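Local coordinates for sortase B (PDB 5YFK), which is probably a cysteine transpeptidase of the sortase B class, a family that joins proteins to the cell wall, at residues E62-D67 against F121-H126. The protein carries 1 engineered substitution. Sequence-based numbering, arbitrary orientation.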
# COMPACT_ATOMS: atom_id res chain seq x y z
N GLU A 62 -3.41 9.32 -4.06
CA GLU A 62 -3.74 10.63 -4.56
C GLU A 62 -2.48 11.44 -4.71
O GLU A 62 -1.59 11.39 -3.86
CB GLU A 62 -4.68 11.32 -3.55
CG GLU A 62 -4.81 12.83 -3.70
CD GLU A 62 -5.76 13.44 -2.66
OE1 GLU A 62 -5.68 13.08 -1.47
OE2 GLU A 62 -6.52 14.37 -3.01
N GLY A 63 -2.37 12.10 -5.86
CA GLY A 63 -1.29 13.04 -6.14
C GLY A 63 0.03 12.43 -6.55
O GLY A 63 1.06 13.09 -6.51
N THR A 64 0.02 11.12 -6.82
CA THR A 64 1.23 10.37 -7.18
C THR A 64 0.95 9.51 -8.41
O THR A 64 -0.18 9.47 -8.92
CB THR A 64 1.64 9.38 -6.07
OG1 THR A 64 0.70 8.30 -6.06
CG2 THR A 64 1.69 10.07 -4.72
N ASN A 65 2.01 8.88 -8.89
CA ASN A 65 1.90 7.86 -9.93
C ASN A 65 1.75 6.45 -9.39
O ASN A 65 1.93 5.48 -10.12
CB ASN A 65 3.09 7.91 -10.87
CG ASN A 65 4.40 7.53 -10.20
OD1 ASN A 65 4.50 7.50 -8.98
ND2 ASN A 65 5.40 7.21 -11.00
N ILE A 66 1.32 6.34 -8.14
CA ILE A 66 1.05 5.05 -7.55
C ILE A 66 -0.38 4.62 -7.89
O ILE A 66 -1.37 5.16 -7.41
CB ILE A 66 1.29 5.04 -6.03
CG1 ILE A 66 2.73 5.43 -5.72
CG2 ILE A 66 1.02 3.65 -5.45
CD1 ILE A 66 2.92 5.80 -4.27
N ASP A 67 -0.47 3.65 -8.78
CA ASP A 67 -1.69 3.29 -9.49
C ASP A 67 -1.50 1.89 -10.06
O ASP A 67 -1.06 1.70 -11.21
CB ASP A 67 -1.96 4.28 -10.62
CG ASP A 67 -3.35 4.17 -11.20
OD1 ASP A 67 -4.13 3.30 -10.77
OD2 ASP A 67 -3.66 4.99 -12.09
N PHE A 121 6.76 2.16 -5.66
CA PHE A 121 6.46 2.97 -4.44
C PHE A 121 7.49 4.09 -4.20
O PHE A 121 7.48 4.75 -3.14
CB PHE A 121 6.38 2.07 -3.19
CG PHE A 121 4.98 1.62 -2.80
CD1 PHE A 121 3.91 1.67 -3.69
CD2 PHE A 121 4.81 0.83 -1.65
CE1 PHE A 121 2.65 1.19 -3.34
CE2 PHE A 121 3.55 0.37 -1.28
CZ PHE A 121 2.47 0.54 -2.14
N ALA A 122 8.25 4.47 -5.24
CA ALA A 122 9.20 5.59 -5.09
C ALA A 122 8.51 6.80 -4.48
O ALA A 122 9.05 7.47 -3.60
CB ALA A 122 9.80 5.97 -6.44
N GLN A 123 7.32 7.12 -4.99
CA GLN A 123 6.67 8.38 -4.60
C GLN A 123 6.10 8.42 -3.22
O GLN A 123 5.74 9.50 -2.73
CB GLN A 123 5.64 8.82 -5.65
CG GLN A 123 6.34 9.27 -6.91
CD GLN A 123 5.46 10.11 -7.81
OE1 GLN A 123 4.27 10.31 -7.53
NE2 GLN A 123 5.99 10.42 -8.98
N ILE A 124 6.16 7.30 -2.49
CA ILE A 124 5.88 7.35 -1.05
C ILE A 124 6.78 8.34 -0.31
O ILE A 124 6.36 9.03 0.64
CB ILE A 124 6.03 5.94 -0.42
CG1 ILE A 124 5.02 4.97 -1.03
CG2 ILE A 124 5.91 6.03 1.08
CD1 ILE A 124 3.56 5.30 -0.86
N LYS A 125 7.96 8.58 -0.87
CA LYS A 125 8.95 9.46 -0.25
C LYS A 125 8.47 10.93 -0.25
O LYS A 125 8.80 11.71 0.67
CB LYS A 125 10.27 9.31 -0.99
CG LYS A 125 10.34 10.02 -2.33
CD LYS A 125 11.63 9.69 -3.06
CE LYS A 125 11.79 10.53 -4.33
NZ LYS A 125 12.42 11.84 -4.02
N HIS A 126 7.44 11.21 -1.04
CA HIS A 126 6.96 12.60 -1.15
C HIS A 126 6.24 12.96 0.12
O HIS A 126 6.13 14.12 0.48
CB HIS A 126 6.01 12.75 -2.33
CG HIS A 126 6.67 12.70 -3.67
ND1 HIS A 126 5.95 12.79 -4.84
CD2 HIS A 126 7.98 12.70 -4.03
CE1 HIS A 126 6.79 12.73 -5.87
NE2 HIS A 126 8.02 12.73 -5.41
O HOH W 1 3.76 12.57 -6.51
O HOH W 2 6.24 5.84 -7.42
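A loop-to-loop contact, polar along one flank and apolar beneath, packs the turn between strands 55-61 and 67-72 of the sortase domain against the 3-10 segment that precedes helix 130-135. Gln123 carries the polar half. With CG anti to its carbonyl carbon (chi1 -70°) and the chain extended beyond, its side chain runs past that of Thr64 in the opposite direction and crosses that of Asn65 at about a right angle. OE1 accepts the backbone N-H of Asn65 (Asn65 N to Gln123 OE1, 3.0 Å), the donor sitting well above the carbonyl plane. Water 1 donates to the same OE1 and to Gly63 O, and also bonds His126 ND1, in the plane of the imidazole. The amide planes of Asn65 and Gln123 lie 26° apart yet do not bond each other; instead, Asn65 ND2 reaches Asp118 O and Gln123 NE2 reaches Asp118 OD1. A second water bridges the segments, donating to Asn65 OD1 and accepting from Gln123 N.

Thr64 shapes the turn: OG1 accepts from Ile66 N at 2.9 Å, an ST turn, and also bonds Val61 O. The CB of Ile66 points toward 121-126, its CD1 meeting Ile124 CD1 at 3.5 Å while CG2 approaches the Phe121 ring obliquely, 3.6 Å from CE1. Phe121 and Ile124 also touch strand 203-210, and Phe121 lies about 6 Å, side chain to side chain, from His113, the predicted proton donor/acceptor. Gln123 OE1 thus gathers two donors, and Asp118 binds both amide nitrogens, which would hold the amides in their orientation beside the buried Ile66, Ile124 and Phe121.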